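PDB 3KLJ: NADH-rubredoxin oxidoreductase, which catalyses the NADH-dependent reduction of rubredoxin through a bound FAD, passing electrons toward enzymes that scavenge dioxygen in an obligate anaerobe. Local coordinates for residues 214-217 and 218-221; 163-166 and 167-170; 375-378 and 379-382; 354-357 and 358-362. All blocks are in the same frame, centred on the assembly; numbering follows the deposited sequence.

Contact 1 (214-217 and 218-221); sequences MGDL and IRSS
The guanidinium of Arg219 lies with one face over the backbone of Gly215 and Asp216. Gly215 O sits 3.4 Å above its plane, offset toward the rim. The carboxylate of Asp216 meets its nitrogens with the two planes 84° apart, almost perpendicular. Asp216 OD1 takes the salt bridge from Arg219 NH1 at 2.8 Å on its anti lone pair. Arg219 NH2 adds only a weak bond to the same oxygen. The two side chains run alongside each other, and the bend of Arg219 at chi3 (-61°) folds its head back over the first turn. Gly215 has no side chain to obstruct the guanidinium there.

At the other end Ser221 OG gives a short bond of 2.5 Å to Leu217 O. Its chi1 of -48° sets the hydroxyl beside its own backbone N, and Leu217 CD1 packs 3.4 Å from Ser221 OG. Met214 occupies the N-cap position without a side-chain cap; Met214 O accepts from Ile218 N at 2.9 Å.

The charged pair is on the exposed side of this short helix, 215-220. The apolar side faces the parallel sheet of the NADH-binding domain: Met214, Leu217 and Ile218 touch Phe150 of strand 149-152, and Met214 and Leu217 also reach Tyr206 of strand 204-206.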
ATOM      1  N   MET A 214       9.329 -24.777  12.529  1.00 17.21           N
ATOM      2  CA  MET A 214       9.581 -23.620  13.388  1.00 17.21           C
ATOM      3  C   MET A 214       8.499 -23.478  14.463  1.00 17.37           C
ATOM      4  O   MET A 214       8.170 -22.363  14.897  1.00 17.53           O
ATOM      5  CB  MET A 214       9.690 -22.347  12.541  1.00 17.03           C
ATOM      6  CG  MET A 214      10.783 -22.408  11.458  1.00 16.86           C
ATOM      7  SD  MET A 214      10.943 -20.897  10.477  1.00 16.46           S
ATOM      8  CE  MET A 214      11.821 -19.865  11.652  1.00 18.25           C
ATOM      9  N   GLY A 215       7.959 -24.625  14.883  1.00 17.29           N
ATOM     10  CA  GLY A 215       6.890 -24.698  15.869  1.00 17.25           C
ATOM     11  C   GLY A 215       7.160 -23.929  17.149  1.00 17.28           C
ATOM     12  O   GLY A 215       6.309 -23.113  17.579  1.00 17.28           O
ATOM     13  N   ASP A 216       8.345 -24.180  17.745  1.00 17.31           N
ATOM     14  CA  ASP A 216       8.712 -23.572  19.034  1.00 17.24           C
ATOM     15  C   ASP A 216       8.693 -22.040  19.001  1.00 17.04           C
ATOM     16  O   ASP A 216       8.155 -21.400  19.911  1.00 16.98           O
ATOM     17  CB  ASP A 216      10.082 -24.073  19.514  1.00 17.18           C
ATOM     18  CG  ASP A 216      10.052 -25.524  19.973  1.00 17.62           C
ATOM     19  OD1 ASP A 216       8.946 -26.067  20.202  0.50 17.56           O
ATOM     20  OD2 ASP A 216      11.151 -26.123  20.116  0.50 17.87           O
ATOM     21  N   LEU A 217       9.272 -21.459  17.950  1.00 16.90           N
ATOM     22  CA  LEU A 217       9.280 -20.009  17.791  1.00 16.76           C
ATOM     23  C   LEU A 217       7.885 -19.480  17.460  1.00 16.56           C
ATOM     24  O   LEU A 217       7.446 -18.489  18.048  1.00 16.70           O
ATOM     25  CB  LEU A 217      10.300 -19.574  16.729  1.00 17.03           C
ATOM     26  CG  LEU A 217      10.403 -18.082  16.374  1.00 17.70           C
ATOM     27  CD1 LEU A 217      10.670 -17.222  17.615  1.00 19.10           C
ATOM     28  CD2 LEU A 217      11.501 -17.863  15.333  1.00 17.24           C
ATOM     29  N   ILE A 218       7.197 -20.140  16.531  1.00 16.21           N
ATOM     30  CA  ILE A 218       5.829 -19.757  16.159  1.00 15.75           C
ATOM     31  C   ILE A 218       4.874 -19.757  17.362  1.00 15.73           C
ATOM     32  O   ILE A 218       4.167 -18.771  17.597  1.00 15.50           O
ATOM     33  CB  ILE A 218       5.294 -20.602  14.967  1.00 15.73           C
ATOM     34  CG1 ILE A 218       5.876 -20.050  13.652  1.00 16.34           C
ATOM     35  CG2 ILE A 218       3.773 -20.577  14.909  1.00 15.31           C
ATOM     36  CD1 ILE A 218       5.668 -20.929  12.426  1.00 16.60           C
ATOM     37  N   ARG A 219       4.895 -20.850  18.130  1.00 15.61           N
ATOM     38  CA  ARG A 219       4.054 -21.018  19.316  1.00 15.73           C
ATOM     39  C   ARG A 219       4.259 -19.899  20.342  1.00 15.44           C
ATOM     40  O   ARG A 219       3.250 -19.323  20.871  1.00 15.62           O
ATOM     41  CB  ARG A 219       4.366 -22.368  19.967  1.00 15.79           C
ATOM     42  CG  ARG A 219       3.160 -23.187  20.383  1.00 17.04           C
ATOM     43  CD  ARG A 219       3.580 -24.599  20.829  1.00 18.51           C
ATOM     44  NE  ARG A 219       4.243 -25.349  19.752  1.00 19.42           N
ATOM     45  CZ  ARG A 219       5.501 -25.800  19.800  1.00 19.88           C
ATOM     46  NH1 ARG A 219       6.276 -25.603  20.886  1.00 20.56           N
ATOM     47  NH2 ARG A 219       5.987 -26.467  18.755  1.00 20.29           N
ATOM     48  N   SER A 220       5.571 -19.593  20.607  1.00 15.53           N
ATOM     49  CA  SER A 220       5.942 -18.627  21.642  1.00 15.16           C
ATOM     50  C   SER A 220       5.872 -17.166  21.185  1.00 14.93           C
ATOM     51  O   SER A 220       6.140 -16.262  21.980  1.00 14.98           O
ATOM     52  CB  SER A 220       7.342 -18.940  22.192  1.00 15.11           C
ATOM     53  OG  SER A 220       8.329 -18.813  21.185  1.00 14.89           O
ATOM     54  N   SER A 221       5.506 -16.937  19.922  1.00 14.47           N
ATOM     55  CA  SER A 221       5.434 -15.579  19.377  1.00 14.14           C
ATOM     56  C   SER A 221       4.020 -15.131  19.020  1.00 14.04           C
ATOM     57  O   SER A 221       3.134 -15.951  18.767  1.00 13.72           O
ATOM     58  CB  SER A 221       6.296 -15.451  18.117  1.00 14.02           C
ATOM     59  OG  SER A 221       7.587 -15.985  18.312  1.00 13.69           O
TER

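Contact 2 (163-166 and 167-170); sequences QAII and DSGT
Ile165 O is gripped by two sound bonds where helix 156-168 runs out. Ser168 OG reaches Ile165 O at 2.7 Å, and Thr170 N reaches Ile165 O at 3.0 Å. Gly169 N adds a weak third bond to the same oxygen. The hydroxyl of Ser168 comes well off the line of the carbonyl, with a C=O...donor angle of 121°. The backbone N-H of Thr170 comes more nearly end-on. With chi1 at 74°, Ser168 OG stands between its own N and carbonyl carbon, which turns it back onto the preceding turn.

Gly169 N also bonds Ile166 O at 2.9 Å, from above the carbonyl plane. Ile166 CA makes a C-H...O contact with Thr170 O at 3.3 Å. One turn earlier the bonding is regular: Asp167 N to Gln163 O is 2.7 Å and nearly straight.

The apolar part of the contact is small. Ile165 CG2 packs 3.7 Å from Thr170 CB, the two side chains crossing at a slant. Ile165 and Ile166 also touch Ala172 of strand 172-175, and Ala164 lies against Asn52 and Ala56 of helix 51-56.

Gly169, with its positive phi of 115°, ends the helix in a Schellman motif. This turn leads from the helix into strand 172-175 within the beta-alpha-beta unit of the Rossmann-type NADH-binding domain.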
ATOM      1  N   GLN A 163      10.715  -3.487  13.102  1.00 18.90           N
ATOM      2  CA  GLN A 163      11.364  -2.356  13.767  1.00 19.12           C
ATOM      3  C   GLN A 163      10.418  -1.662  14.741  1.00 18.88           C
ATOM      4  O   GLN A 163      10.814  -1.337  15.859  1.00 18.89           O
ATOM      5  CB  GLN A 163      11.914  -1.338  12.760  1.00 19.00           C
ATOM      6  CG  GLN A 163      12.706  -0.180  13.401  1.00 20.39           C
ATOM      7  CD  GLN A 163      13.958  -0.635  14.166  1.00 21.52           C
ATOM      8  OE1 GLN A 163      13.895  -1.004  15.344  1.00 23.28           O
ATOM      9  NE2 GLN A 163      15.099  -0.588  13.498  1.00 22.89           N
ATOM     10  N   ALA A 164       9.179  -1.426  14.308  1.00 18.61           N
ATOM     11  CA  ALA A 164       8.165  -0.821  15.180  1.00 18.54           C
ATOM     12  C   ALA A 164       7.966  -1.625  16.464  1.00 18.18           C
ATOM     13  O   ALA A 164       7.840  -1.053  17.546  1.00 18.15           O
ATOM     14  CB  ALA A 164       6.851  -0.653  14.446  1.00 18.27           C
ATOM     15  N   ILE A 165       7.946  -2.949  16.337  1.00 18.12           N
ATOM     16  CA  ILE A 165       7.781  -3.831  17.483  1.00 17.88           C
ATOM     17  C   ILE A 165       9.032  -3.831  18.373  1.00 18.32           C
ATOM     18  O   ILE A 165       8.902  -3.871  19.603  1.00 18.07           O
ATOM     19  CB  ILE A 165       7.368  -5.265  17.070  1.00 17.67           C
ATOM     20  CG1 ILE A 165       6.012  -5.237  16.358  1.00 17.17           C
ATOM     21  CG2 ILE A 165       7.288  -6.184  18.301  1.00 17.53           C
ATOM     22  CD1 ILE A 165       5.628  -6.544  15.719  1.00 15.85           C
ATOM     23  N   ILE A 166      10.218  -3.790  17.755  1.00 18.30           N
ATOM     24  CA  ILE A 166      11.479  -3.600  18.490  1.00 18.89           C
ATOM     25  C   ILE A 166      11.412  -2.283  19.258  1.00 19.15           C
ATOM     26  O   ILE A 166      11.627  -2.259  20.466  1.00 19.09           O
ATOM     27  CB  ILE A 166      12.753  -3.580  17.577  1.00 18.79           C
ATOM     28  CG1 ILE A 166      12.866  -4.818  16.673  1.00 18.86           C
ATOM     29  CG2 ILE A 166      14.028  -3.376  18.416  1.00 18.83           C
ATOM     30  CD1 ILE A 166      12.747  -6.149  17.370  1.00 19.40           C
ATOM     31  N   ASP A 167      11.079  -1.201  18.553  1.00 19.41           N
ATOM     32  CA  ASP A 167      10.977   0.127  19.163  1.00 19.81           C
ATOM     33  C   ASP A 167      10.019   0.196  20.358  1.00 20.06           C
ATOM     34  O   ASP A 167      10.270   0.940  21.305  1.00 19.96           O
ATOM     35  CB  ASP A 167      10.563   1.168  18.125  1.00 19.61           C
ATOM     36  CG  ASP A 167      11.656   1.457  17.103  1.00 19.44           C
ATOM     37  OD1 ASP A 167      11.362   2.197  16.144  1.00 20.83           O
ATOM     38  OD2 ASP A 167      12.788   0.951  17.240  1.00 17.10           O
ATOM     39  N   SER A 168       8.926  -0.564  20.304  1.00 20.37           N
ATOM     40  CA  SER A 168       7.938  -0.587  21.389  1.00 20.79           C
ATOM     41  C   SER A 168       8.474  -1.264  22.651  1.00 21.02           C
ATOM     42  O   SER A 168       7.948  -1.051  23.750  1.00 21.54           O
ATOM     43  CB  SER A 168       6.638  -1.259  20.928  1.00 20.70           C
ATOM     44  OG  SER A 168       6.790  -2.663  20.831  1.00 21.17           O
ATOM     45  N   GLY A 169       9.519  -2.075  22.491  1.00 20.93           N
ATOM     46  CA  GLY A 169      10.152  -2.765  23.612  1.00 20.94           C
ATOM     47  C   GLY A 169      10.032  -4.277  23.561  1.00 20.82           C
ATOM     48  O   GLY A 169      10.286  -4.955  24.552  1.00 20.84           O
ATOM     49  N   THR A 170       9.656  -4.806  22.399  1.00 20.67           N
ATOM     50  CA  THR A 170       9.459  -6.244  22.224  1.00 20.58           C
ATOM     51  C   THR A 170      10.342  -6.810  21.103  1.00 20.47           C
ATOM     52  O   THR A 170      10.340  -6.279  19.989  1.00 20.50           O
ATOM     53  CB  THR A 170       7.971  -6.556  21.958  1.00 20.66           C
ATOM     54  OG1 THR A 170       7.212  -6.280  23.142  1.00 20.70           O
ATOM     55  CG2 THR A 170       7.766  -8.011  21.570  1.00 20.76           C
TER

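Contact 3 (375-378 and 379-382); sequences ISSL and DAIL
Ser377 OG accepts from Ala380 N at 3.0 Å, with an N-H...O angle of 160°. The hydroxyl thus takes up an amide at the start of helix 378-382. A chi1 of 77° tucks the hydroxyl in over the backbone, facing the first turn. The CB of Ala380 packs 3.5 Å from Ser377 OG, and the CB of Asp379 lies 3.7 Å from that oxygen. Ser377 O receives a weak bond from Ile381 N.

The next bond is firmer: Leu382 N gives a nearly straight one to Leu378 O at 2.9 Å. Alongside it the two leucine side chains touch one turn apart. Leu378 CD2 is 3.9 Å from Leu382 CG, and the branches meet at a slant.

Further out, the residues before the cap are held by their own partners. Ser376 OG is hydrogen-bonded to Asn374 ND2, and Ile375 O to Lys327 NZ. Leu378 and Ile381 rest on Phe329 of strand 327-332, and Ile375 and Ile381 on Leu342 of strand 337-343.

The arrangement is a serine N-cap. It starts the last short helix of the chain, which lies on the antiparallel sheet of the C-terminal domain.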
ATOM      1  N   ILE A 375      28.243   2.312 -23.057  1.00 18.99           N
ATOM      2  CA  ILE A 375      27.834   1.350 -22.036  1.00 18.50           C
ATOM      3  C   ILE A 375      28.983   0.420 -21.627  1.00 18.32           C
ATOM      4  O   ILE A 375      28.752  -0.662 -21.085  1.00 18.21           O
ATOM      5  CB  ILE A 375      26.561   0.558 -22.462  1.00 18.60           C
ATOM      6  CG1 ILE A 375      26.793  -0.212 -23.771  1.00 18.22           C
ATOM      7  CG2 ILE A 375      25.363   1.507 -22.577  1.00 18.56           C
ATOM      8  CD1 ILE A 375      25.783  -1.320 -24.050  1.00 18.51           C
ATOM      9  N   SER A 376      30.216   0.871 -21.863  1.00 17.85           N
ATOM     10  CA  SER A 376      31.423   0.072 -21.606  1.00 17.49           C
ATOM     11  C   SER A 376      31.724  -0.116 -20.121  1.00 17.22           C
ATOM     12  O   SER A 376      32.462  -1.034 -19.745  1.00 16.69           O
ATOM     13  CB  SER A 376      32.644   0.681 -22.311  1.00 17.61           C
ATOM     14  OG  SER A 376      32.915   1.996 -21.833  1.00 17.64           O
ATOM     15  N   SER A 377      31.148   0.746 -19.278  1.00 16.52           N
ATOM     16  CA  SER A 377      31.401   0.691 -17.847  1.00 16.34           C
ATOM     17  C   SER A 377      30.263   1.332 -17.047  1.00 16.70           C
ATOM     18  O   SER A 377      29.487   2.131 -17.583  1.00 16.29           O
ATOM     19  CB  SER A 377      32.726   1.383 -17.512  1.00 15.88           C
ATOM     20  OG  SER A 377      32.572   2.794 -17.540  1.00 16.30           O
ATOM     21  N   LEU A 378      30.175   0.979 -15.763  1.00 16.80           N
ATOM     22  CA  LEU A 378      29.229   1.628 -14.854  1.00 17.36           C
ATOM     23  C   LEU A 378      29.555   3.118 -14.753  1.00 17.20           C
ATOM     24  O   LEU A 378      28.661   3.969 -14.841  1.00 17.03           O
ATOM     25  CB  LEU A 378      29.296   1.003 -13.457  1.00 17.52           C
ATOM     26  CG  LEU A 378      28.033   0.959 -12.578  1.00 19.27           C
ATOM     27  CD1 LEU A 378      28.365   0.850 -11.058  1.00 19.44           C
ATOM     28  CD2 LEU A 378      27.050   2.038 -12.842  1.00 18.28           C
ATOM     29  N   ASP A 379      30.837   3.417 -14.542  1.00 17.21           N
ATOM     30  CA  ASP A 379      31.326   4.803 -14.544  1.00 17.89           C
ATOM     31  C   ASP A 379      30.773   5.639 -15.695  1.00 17.97           C
ATOM     32  O   ASP A 379      30.257   6.745 -15.465  1.00 17.71           O
ATOM     33  CB  ASP A 379      32.861   4.867 -14.513  1.00 17.60           C
ATOM     34  CG  ASP A 379      33.422   4.710 -13.099  1.00 19.31           C
ATOM     35  OD1 ASP A 379      32.661   4.848 -12.118  1.00 21.61           O
ATOM     36  OD2 ASP A 379      34.628   4.462 -12.958  1.00 20.83           O
ATOM     37  N   ALA A 380      30.853   5.121 -16.922  1.00 17.58           N
ATOM     38  CA  ALA A 380      30.361   5.885 -18.077  1.00 17.92           C
ATOM     39  C   ALA A 380      28.856   6.179 -17.991  1.00 17.64           C
ATOM     40  O   ALA A 380      28.386   7.215 -18.459  1.00 17.56           O
ATOM     41  CB  ALA A 380      30.704   5.186 -19.380  1.00 18.07           C
ATOM     42  N   ILE A 381      28.102   5.256 -17.406  1.00 17.52           N
ATOM     43  CA  ILE A 381      26.670   5.469 -17.224  1.00 17.09           C
ATOM     44  C   ILE A 381      26.432   6.542 -16.155  1.00 16.76           C
ATOM     45  O   ILE A 381      25.700   7.497 -16.392  1.00 16.18           O
ATOM     46  CB  ILE A 381      25.929   4.156 -16.919  1.00 17.66           C
ATOM     47  CG1 ILE A 381      25.944   3.279 -18.172  1.00 17.80           C
ATOM     48  CG2 ILE A 381      24.483   4.434 -16.436  1.00 17.02           C
ATOM     49  CD1 ILE A 381      25.479   1.896 -17.938  1.00 21.37           C
ATOM     50  N   LEU A 382      27.081   6.389 -14.999  1.00 16.12           N
ATOM     51  CA  LEU A 382      26.989   7.380 -13.929  1.00 15.70           C
ATOM     52  C   LEU A 382      27.283   8.807 -14.401  1.00 15.33           C
ATOM     53  O   LEU A 382      26.613   9.746 -13.975  1.00 14.74           O
ATOM     54  CB  LEU A 382      27.910   7.016 -12.764  1.00 15.63           C
ATOM     55  CG  LEU A 382      27.613   5.753 -11.947  1.00 16.55           C
ATOM     56  CD1 LEU A 382      28.723   5.503 -10.929  1.00 17.01           C
ATOM     57  CD2 LEU A 382      26.257   5.830 -11.251  1.00 14.65           C
TER

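Contact 4 (354-357 and 358-362); sequences GDVS and LGTKL
An aspartate N-cap begins helix 356-367 of the C-terminal domain. Asp355 OD2 accepts from Leu358 N at 3.2 Å. The amide meets that oxygen from well above the carboxylate plane, 72° out of it. A chi1 of -166° turns the carboxylate away from its own N and toward the amide of Leu358. The other oxygen, OD1, forms a salt bridge with Lys336. The two oxygens thus have separate partners, a backbone N-H for OD2 and the lysine ammonium for OD1. Leu358 CB packs over the same face of the carboxylate as its own amide, 3.6 Å from Asp355 OD1.

The backbone continues the helix at once, with Gly359 N bonded to Asp355 O at 3.0 Å and almost straight. Val356 O then takes two donors from one residue. Thr360 N and Thr360 OG1 each bond Val356 O at 2.8 Å, from opposite faces of its plane. Val356 CG1 lies 3.8 Å from Thr360 OG1.

On the exposed side, Lys361 runs back along the helix and bends at chi4 (75°). This brings Lys361 NZ to 3.0 Å from Ser357 OG, at an angle too poor for a hydrogen bond.

The helix follows strand 346-353 directly. Leu362 packs back on that strand at Ile347, Ala350 and Val352, and Val356 on Ser313 and Ile315 of strand 312-317. Leu358 and Lys361 touch the C-terminal Leu385.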
ATOM      1  N   GLY A 354      20.698   2.857   0.029  1.00 13.29           N
ATOM      2  CA  GLY A 354      21.591   3.769   0.736  1.00 13.18           C
ATOM      3  C   GLY A 354      22.083   4.995  -0.023  1.00 13.51           C
ATOM      4  O   GLY A 354      23.017   5.656   0.427  1.00 13.73           O
ATOM      5  N   ASP A 355      21.467   5.308  -1.162  1.00 13.07           N
ATOM      6  CA  ASP A 355      21.776   6.549  -1.894  1.00 13.28           C
ATOM      7  C   ASP A 355      20.571   6.992  -2.713  1.00 13.15           C
ATOM      8  O   ASP A 355      20.476   6.722  -3.905  1.00 13.28           O
ATOM      9  CB  ASP A 355      23.020   6.372  -2.782  1.00 13.28           C
ATOM     10  CG  ASP A 355      23.581   7.700  -3.294  1.00 14.46           C
ATOM     11  OD1 ASP A 355      24.724   7.686  -3.799  1.00 15.76           O
ATOM     12  OD2 ASP A 355      22.901   8.753  -3.201  1.00 16.13           O
ATOM     13  N   VAL A 356      19.633   7.661  -2.054  1.00 13.86           N
ATOM     14  CA  VAL A 356      18.400   8.087  -2.705  1.00 14.02           C
ATOM     15  C   VAL A 356      18.672   9.069  -3.842  1.00 14.10           C
ATOM     16  O   VAL A 356      17.982   9.028  -4.865  1.00 14.15           O
ATOM     17  CB  VAL A 356      17.386   8.676  -1.689  1.00 13.99           C
ATOM     18  CG1 VAL A 356      16.309   9.505  -2.386  1.00 14.31           C
ATOM     19  CG2 VAL A 356      16.748   7.565  -0.893  1.00 13.49           C
ATOM     20  N   SER A 357      19.680   9.924  -3.674  1.00 14.39           N
ATOM     21  CA  SER A 357      20.072  10.869  -4.732  1.00 15.24           C
ATOM     22  C   SER A 357      20.427  10.142  -6.030  1.00 15.33           C
ATOM     23  O   SER A 357      20.019  10.566  -7.116  1.00 15.45           O
ATOM     24  CB  SER A 357      21.244  11.751  -4.290  1.00 14.93           C
ATOM     25  OG  SER A 357      21.606  12.652  -5.327  1.00 17.08           O
ATOM     26  N   LEU A 358      21.194   9.057  -5.918  1.00 15.19           N
ATOM     27  CA  LEU A 358      21.557   8.268  -7.092  1.00 15.49           C
ATOM     28  C   LEU A 358      20.365   7.481  -7.640  1.00 15.54           C
ATOM     29  O   LEU A 358      20.124   7.486  -8.849  1.00 15.89           O
ATOM     30  CB  LEU A 358      22.727   7.323  -6.802  1.00 14.89           C
ATOM     31  CG  LEU A 358      23.197   6.432  -7.956  1.00 16.15           C
ATOM     32  CD1 LEU A 358      23.591   7.204  -9.218  1.00 14.03           C
ATOM     33  CD2 LEU A 358      24.343   5.567  -7.494  1.00 14.62           C
ATOM     34  N   GLY A 359      19.621   6.821  -6.756  1.00 15.38           N
ATOM     35  CA  GLY A 359      18.415   6.110  -7.175  1.00 16.13           C
ATOM     36  C   GLY A 359      17.485   7.012  -7.979  1.00 16.35           C
ATOM     37  O   GLY A 359      16.935   6.602  -9.000  1.00 16.09           O
ATOM     38  N   THR A 360      17.336   8.254  -7.526  1.00 16.94           N
ATOM     39  CA  THR A 360      16.488   9.240  -8.207  1.00 17.79           C
ATOM     40  C   THR A 360      17.003   9.572  -9.623  1.00 18.20           C
ATOM     41  O   THR A 360      16.210   9.711 -10.566  1.00 18.12           O
ATOM     42  CB  THR A 360      16.364  10.518  -7.359  1.00 17.91           C
ATOM     43  OG1 THR A 360      15.770  10.180  -6.093  1.00 19.21           O
ATOM     44  CG2 THR A 360      15.503  11.585  -8.067  1.00 18.26           C
ATOM     45  N   LYS A 361      18.321   9.695  -9.762  1.00 18.07           N
ATOM     46  CA  LYS A 361      18.934   9.946 -11.074  1.00 18.45           C
ATOM     47  C   LYS A 361      18.669   8.775 -12.008  1.00 17.83           C
ATOM     48  O   LYS A 361      18.294   8.974 -13.157  1.00 17.08           O
ATOM     49  CB  LYS A 361      20.442  10.164 -10.947  1.00 18.52           C
ATOM     50  CG  LYS A 361      20.836  11.501 -10.350  1.00 20.79           C
ATOM     51  CD  LYS A 361      22.350  11.564 -10.216  1.00 23.61           C
ATOM     52  CE  LYS A 361      22.814  12.878  -9.625  1.00 25.78           C
ATOM     53  NZ  LYS A 361      22.549  12.964  -8.151  1.00 28.93           N
ATOM     54  N   LEU A 362      18.871   7.557 -11.503  1.00 18.27           N
ATOM     55  CA  LEU A 362      18.604   6.340 -12.274  1.00 18.85           C
ATOM     56  C   LEU A 362      17.124   6.229 -12.642  1.00 19.10           C
ATOM     57  O   LEU A 362      16.788   5.896 -13.772  1.00 19.43           O
ATOM     58  CB  LEU A 362      19.071   5.097 -11.513  1.00 18.84           C
ATOM     59  CG  LEU A 362      20.594   4.914 -11.386  1.00 18.71           C
ATOM     60  CD1 LEU A 362      20.893   3.887 -10.324  1.00 16.43           C
ATOM     61  CD2 LEU A 362      21.236   4.515 -12.713  1.00 18.12           C
TER

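In the fold
All four contacts are local, within a helix or at its end. Contacts 1 and 2 belong to the NADH-binding domain and are partly buried; their nearest atoms are about 8 Å apart. Contacts 3 and 4 are surface contacts on the C-terminal domain. These two touch: Leu382 CD2 packs 3.6 Å from Leu358 CD1, joining helices 378-382 and 356-367. Their chemistry follows position. Contacts 3 and 4 start helices with side-chain caps, a neutral serine in one and a charged aspartate in the other. Contact 2 closes a helix through glycine. Contact 1 spans nearly a whole short helix and alone carries a salt bridge between its segments.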